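Local coordinates for protein methyl-accepting chemotaxis sensory transducer (Anaeromyxobacter dehalogenans, PDB 4K08) that probably senses small molecules in the periplasm through a PAS-like Cache domain and passes the signal on to the chemotaxis machinery, at residues Leu92-Glu95 with Phe96-Val100; Leu14-Ala17 with Ala18-Leu21. All coordinates share one frame; numbering follows the deposited sequence. Where two conformers were deposited one is given.

Contact 1 (Leu92-Glu95 with Phe96-Val100)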
ATOM      1  N   LEU A  92       2.247  11.447  -5.435  1.00 32.80           N
ATOM      2  CA  LEU A  92       1.757  10.078  -5.628  1.00 32.83           C
ATOM      3  C   LEU A  92       0.814   9.578  -4.484  1.00 31.55           C
ATOM      4  O   LEU A  92      -0.155   8.872  -4.765  1.00 31.40           O
ATOM      5  CB  LEU A  92       2.930   9.106  -5.842  1.00 34.10           C
ATOM      6  CG  LEU A  92       3.953   9.019  -4.713  1.00 30.68           C
ATOM      7  CD1 LEU A  92       3.883   7.659  -4.031  1.00 28.66           C
ATOM      8  CD2 LEU A  92       5.388   9.289  -5.242  1.00 28.98           C
ATOM      9  N   PHE A  93       1.085   9.949  -3.232  1.00 31.74           N
ATOM     10  CA  PHE A  93       0.211   9.509  -2.101  1.00 33.02           C
ATOM     11  C   PHE A  93      -1.134  10.233  -2.168  1.00 36.61           C
ATOM     12  O   PHE A  93      -2.185   9.607  -1.997  1.00 34.82           O
ATOM     13  CB  PHE A  93       0.894   9.707  -0.739  1.00 35.06           C
ATOM     14  CG  PHE A  93       2.078   8.806  -0.540  1.00 30.94           C
ATOM     15  CD1 PHE A  93       1.893   7.444  -0.276  1.00 29.82           C
ATOM     16  CD2 PHE A  93       3.377   9.298  -0.666  1.00 29.79           C
ATOM     17  CE1 PHE A  93       2.999   6.574  -0.126  1.00 27.92           C
ATOM     18  CE2 PHE A  93       4.502   8.446  -0.512  1.00 29.50           C
ATOM     19  CZ  PHE A  93       4.296   7.063  -0.228  1.00 27.19           C
ATOM     20  N   GLN A  94      -1.103  11.530  -2.519  1.00 33.28           N
ATOM     21  CA  GLN A  94      -2.359  12.232  -2.775  1.00 36.52           C
ATOM     22  C   GLN A  94      -3.112  11.471  -3.882  1.00 36.23           C
ATOM     23  O   GLN A  94      -4.322  11.278  -3.766  1.00 35.71           O
ATOM     24  CB  GLN A  94      -2.149  13.748  -3.091  1.00 35.19           C
ATOM     25  CG  GLN A  94      -2.527  14.640  -1.842  1.00 49.11           C
ATOM     26  CD  GLN A  94      -1.660  15.916  -1.749  1.00 56.58           C
ATOM     27  OE1 GLN A  94      -0.555  15.907  -1.128  1.00 55.68           O
ATOM     28  NE2 GLN A  94      -2.123  17.000  -2.417  1.00 57.83           N
ATOM     29  N   GLU A  95      -2.400  10.998  -4.908  0.53 36.94           N
ATOM     30  CA  GLU A  95      -3.086  10.301  -5.996  0.53 38.39           C
ATOM     31  C   GLU A  95      -3.656   8.941  -5.551  0.53 40.90           C
ATOM     32  O   GLU A  95      -4.709   8.525  -6.024  0.53 42.26           O
ATOM     33  CB  GLU A  95      -2.184  10.176  -7.231  0.53 38.78           C
ATOM     34  CG  GLU A  95      -1.981  11.504  -7.975  0.53 42.72           C
ATOM     35  CD  GLU A  95      -3.295  12.120  -8.470  0.53 43.92           C
ATOM     36  OE1 GLU A  95      -3.958  11.471  -9.313  0.53 43.76           O
ATOM     37  OE2 GLU A  95      -3.676  13.229  -8.003  0.53 42.91           O
ATOM     38  N   PHE A  96      -2.982   8.253  -4.631  1.00 38.28           N
ATOM     39  CA  PHE A  96      -3.560   7.029  -4.044  1.00 37.96           C
ATOM     40  C   PHE A  96      -4.893   7.338  -3.348  1.00 34.41           C
ATOM     41  O   PHE A  96      -5.866   6.608  -3.486  1.00 34.95           O
ATOM     42  CB  PHE A  96      -2.642   6.414  -2.980  1.00 38.13           C
ATOM     43  CG  PHE A  96      -1.300   5.965  -3.496  1.00 34.79           C
ATOM     44  CD1 PHE A  96      -1.088   5.728  -4.844  1.00 32.47           C
ATOM     45  CD2 PHE A  96      -0.253   5.725  -2.601  1.00 35.07           C
ATOM     46  CE1 PHE A  96       0.161   5.305  -5.297  1.00 31.76           C
ATOM     47  CE2 PHE A  96       1.003   5.309  -3.053  1.00 29.85           C
ATOM     48  CZ  PHE A  96       1.201   5.087  -4.398  1.00 28.00           C
ATOM     49  N   VAL A  97      -4.883   8.390  -2.539  1.00 34.33           N
ATOM     50  CA  VAL A  97      -6.054   8.726  -1.726  1.00 35.38           C
ATOM     51  C   VAL A  97      -7.209   9.126  -2.646  1.00 40.02           C
ATOM     52  O   VAL A  97      -8.342   8.691  -2.421  1.00 38.69           O
ATOM     53  CB  VAL A  97      -5.741   9.827  -0.651  1.00 37.87           C
ATOM     54  CG1 VAL A  97      -7.073  10.496  -0.055  1.00 36.83           C
ATOM     55  CG2 VAL A  97      -4.843   9.245   0.415  1.00 34.14           C
ATOM     56  N   ARG A  98      -6.920   9.911  -3.695  1.00 48.47           N
ATOM     57  CA  ARG A  98      -7.958  10.297  -4.672  1.00 54.15           C
ATOM     58  C   ARG A  98      -8.521   9.083  -5.396  1.00 50.58           C
ATOM     59  O   ARG A  98      -9.711   8.972  -5.597  1.00 46.48           O
ATOM     60  CB  ARG A  98      -7.427  11.288  -5.716  1.00 57.32           C
ATOM     61  CG  ARG A  98      -7.207  12.705  -5.206  1.00 58.88           C
ATOM     62  CD  ARG A  98      -7.063  13.692  -6.393  1.00 62.10           C
ATOM     63  NE  ARG A  98      -5.718  14.257  -6.475  1.00 61.96           N
ATOM     64  CZ  ARG A  98      -5.189  15.049  -5.532  1.00 55.84           C
ATOM     65  NH1 ARG A  98      -3.925  15.520  -5.672  1.00 52.85           N
ATOM     66  NH2 ARG A  98      -5.920  15.356  -4.427  1.00 50.78           N
ATOM     67  N   THR A  99      -7.648   8.158  -5.765  1.00 44.66           N
ATOM     68  CA  THR A  99      -8.054   6.951  -6.473  1.00 42.53           C
ATOM     69  C   THR A  99      -8.956   6.069  -5.619  1.00 48.79           C
ATOM     70  O   THR A  99      -9.955   5.550  -6.114  1.00 52.42           O
ATOM     71  CB  THR A  99      -6.810   6.114  -6.853  1.00 42.82           C
ATOM     72  OG1 THR A  99      -5.952   6.914  -7.673  1.00 40.52           O
ATOM     73  CG2 THR A  99      -7.203   4.831  -7.587  1.00 43.16           C
ATOM     74  N   VAL A 100      -8.599   5.832  -4.353  1.00 43.47           N
ATOM     75  CA  VAL A 100      -9.431   4.940  -3.557  1.00 42.49           C
ATOM     76  C   VAL A 100     -10.699   5.710  -3.118  1.00 46.94           C
ATOM     77  O   VAL A 100     -11.767   5.119  -3.074  1.00 46.12           O
ATOM     78  CB  VAL A 100      -8.750   4.308  -2.312  1.00 38.77           C
ATOM     79  CG1 VAL A 100      -7.369   3.568  -2.704  1.00 38.95           C
ATOM     80  CG2 VAL A 100      -8.559   5.338  -1.219  1.00 38.69           C
TER

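Contact 2 (Leu14-Ala17 with Ala18-Leu21)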
ATOM      1  N   LEU A  14      -2.106  -9.876  -5.259  1.00 38.48           N
ATOM      2  CA  LEU A  14      -1.438  -9.892  -3.944  1.00 33.36           C
ATOM      3  C   LEU A  14      -1.994  -8.771  -3.061  1.00 31.62           C
ATOM      4  O   LEU A  14      -2.103  -8.915  -1.830  1.00 30.87           O
ATOM      5  CB  LEU A  14       0.102  -9.786  -4.079  1.00 28.54           C
ATOM      6  CG  LEU A  14       0.870 -11.128  -4.241  1.00 30.55           C
ATOM      7  CD1 LEU A  14       1.051 -11.827  -2.866  1.00 31.56           C
ATOM      8  CD2 LEU A  14       0.197 -12.102  -5.226  1.00 31.86           C
ATOM      9  N   VAL A  15      -2.350  -7.648  -3.682  1.00 34.58           N
ATOM     10  CA  VAL A  15      -2.894  -6.562  -2.912  1.00 37.13           C
ATOM     11  C   VAL A  15      -4.280  -6.978  -2.430  1.00 40.73           C
ATOM     12  O   VAL A  15      -4.694  -6.618  -1.324  1.00 40.71           O
ATOM     13  CB  VAL A  15      -2.956  -5.243  -3.707  1.00 37.34           C
ATOM     14  CG1 VAL A  15      -3.852  -4.248  -2.996  1.00 36.91           C
ATOM     15  CG2 VAL A  15      -1.534  -4.687  -3.922  1.00 33.90           C
ATOM     16  N   GLU A  16      -5.004  -7.738  -3.246  1.00 43.45           N
ATOM     17  CA  GLU A  16      -6.305  -8.223  -2.805  1.00 48.12           C
ATOM     18  C   GLU A  16      -6.147  -9.190  -1.628  1.00 45.57           C
ATOM     19  O   GLU A  16      -6.985  -9.223  -0.726  1.00 45.35           O
ATOM     20  CB  GLU A  16      -7.080  -8.874  -3.958  1.00 52.05           C
ATOM     21  CG  GLU A  16      -7.950  -7.895  -4.653  1.00 55.62           C
ATOM     22  CD  GLU A  16      -9.029  -7.339  -3.715  1.00 62.97           C
ATOM     23  OE1 GLU A  16      -9.807  -8.153  -3.126  1.00 65.62           O
ATOM     24  OE2 GLU A  16      -9.089  -6.085  -3.573  1.00 61.51           O
ATOM     25  N   ALA A  17      -5.065  -9.959  -1.618  1.00 42.50           N
ATOM     26  CA  ALA A  17      -4.780 -10.808  -0.469  1.00 39.17           C
ATOM     27  C   ALA A  17      -4.584  -9.969   0.783  1.00 38.43           C
ATOM     28  O   ALA A  17      -5.095 -10.324   1.850  1.00 37.45           O
ATOM     29  CB  ALA A  17      -3.554 -11.677  -0.718  1.00 39.09           C
ATOM     30  N   ALA A  18      -3.836  -8.865   0.651  1.00 32.01           N
ATOM     31  CA  ALA A  18      -3.566  -7.943   1.757  1.00 31.72           C
ATOM     32  C   ALA A  18      -4.883  -7.301   2.211  1.00 34.03           C
ATOM     33  O   ALA A  18      -5.102  -7.098   3.406  1.00 30.56           O
ATOM     34  CB  ALA A  18      -2.572  -6.866   1.336  1.00 29.11           C
ATOM     35  N   HIS A  19      -5.773  -7.010   1.257  1.00 34.35           N
ATOM     36  CA  HIS A  19      -7.095  -6.469   1.609  1.00 38.13           C
ATOM     37  C   HIS A  19      -7.865  -7.508   2.467  1.00 39.51           C
ATOM     38  O   HIS A  19      -8.482  -7.174   3.480  1.00 39.58           O
ATOM     39  CB  HIS A  19      -7.888  -6.102   0.347  1.00 43.82           C
ATOM     40  CG  HIS A  19      -9.055  -5.196   0.609  1.00 50.23           C
ATOM     41  ND1 HIS A  19     -10.323  -5.450   0.138  1.00 54.93           N
ATOM     42  CD2 HIS A  19      -9.143  -4.029   1.299  1.00 50.76           C
ATOM     43  CE1 HIS A  19     -11.141  -4.492   0.536  1.00 57.10           C
ATOM     44  NE2 HIS A  19     -10.447  -3.618   1.237  1.00 52.86           N
ATOM     45  N   GLY A  20      -7.791  -8.775   2.076  1.00 40.54           N
ATOM     46  CA  GLY A  20      -8.415  -9.854   2.824  1.00 43.96           C
ATOM     47  C   GLY A  20      -7.924  -9.996   4.263  1.00 44.74           C
ATOM     48  O   GLY A  20      -8.710 -10.165   5.203  1.00 42.88           O
ATOM     49  N   LEU A  21      -6.606  -9.964   4.426  1.00 40.18           N
ATOM     50  CA  LEU A  21      -5.965 -10.004   5.727  1.00 38.38           C
ATOM     51  C   LEU A  21      -6.419  -8.832   6.598  1.00 38.67           C
ATOM     52  O   LEU A  21      -6.765  -9.016   7.771  1.00 39.60           O
ATOM     53  CB  LEU A  21      -4.454  -9.986   5.479  1.00 38.34           C
ATOM     54  CG  LEU A  21      -3.332  -9.538   6.388  1.00 40.80           C
ATOM     55  CD1 LEU A  21      -2.025  -9.654   5.507  1.00 37.91           C
ATOM     56  CD2 LEU A  21      -3.464  -8.171   6.955  1.00 38.90           C
TER

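Contact 1 (Leu92-Glu95 with Phe96-Val100)
The carbonyl oxygen of Glu95 takes two hydrogen bonds from Thr99, from opposite faces of its plane: the hydroxyl OG1 at 2.6 Å and the backbone N at 3.0 Å. Thr99 can do this because OG1 stands beside its own backbone N (chi1 -59°), facing back down the helix; a hydroxyl on CB can fold back onto the carbonyl one turn earlier. On the outer side one of two Glu95 conformers forms a salt bridge with Arg98; the other may not keep it. In the first, the chain of Glu95 bends at chi2 (-59°) and brings OE2 within 2.7 Å of Arg98 NE, which meets it from above the carboxylate plane; Arg98 NH1 adds a weak bond to the same oxygen. The guanidinium passes above Gln94 O, with Arg98 NH1 3.6 Å from Gln94 CB, while Gln94 OE1 accepts a hydrogen bond from Gly83 N. The inner side is aromatic. Phe96 presents its edge to the face of Phe93 in an offset edge-to-face pair, planes at 85°, with Phe93 CD1 3.6 Å from Phe96 CD2. Leu92 fits beside them: its CD1 sits over the centre of the Phe93 ring and touches Phe96 CZ at 3.7 Å. Phe96 continues the aromatic packing to Trp59 and Tyr110, which the branched Leu92 also touches. The whole is an amphipathic helix packed on the antiparallel sheet of a PAS-like Cache domain.

Contact 2 (Leu14-Ala17 with Ala18-Leu21)
Four consecutive i to i+4 hydrogen bonds, from the backbone N atoms of Ala18, His19, Gly20 and Leu21 to the carbonyls of Leu14, Val15, Glu16 and Ala17, make this two regular turns of alpha-helix within helix 5-30. The bond from His19 N to Val15 O is the shortest, at 2.8 Å. Glu16 and His19 run side by side in the same direction. The glutamate chain bends at chi2 (-63°) and carries OE2 to 4.0 Å from His19 ND1, too far for a hydrogen bond, with carboxylate and imidazole planes 57° apart. His19 swings its ring clear of the preceding turn, with CG opposite the backbone N (chi1 -163°), while its CB rests 3.4 Å from Glu16 O. The far nitrogen, NE2, makes a weak hydrogen bond to Gln129 O, so the histidine adds a weak tie from the helix to strand 120-130. Ala18 is buried, and its single methyl lies 3.4 Å from Val15 O; so small a group suits a place bounded by Phe58, Leu47 and Val137. Val15 sends its branched side chain to Phe126 and Ser139 on the sheet, whereas Leu21, with an extended chain, reaches Ala43 and Leu47 of helix 36-49. With no salt bridge or side-chain hydrogen bond joining the two segments, these turns are held by their backbone; the nearby carboxylate could still favour a protonated imidazole through space, though at this separation the effect would probably be modest.

Contacts 1 and 2 each lie within one helix, 92-103 and 5-30 respectively, and their centres are 18 Å apart. They do not touch, the nearest atoms being about 9 Å apart, because the two helices flank the antiparallel sheet from opposite faces. On strand 120-130, contact 1 meets Val127 and Gln129, while Val15 of contact 2 meets the intervening Phe126 and Thr128. Gln129 is touched by the Val100 side chain and accepts the weak bond from His19 NE2 at its carbonyl. Neither contact has a demonstrated ligand: the acetate about 4 Å from the Phe93 side chain probably comes from crystallisation, though it may mark a pocket, and the zinc ion lies about 10 Å from the Leu21 side chain.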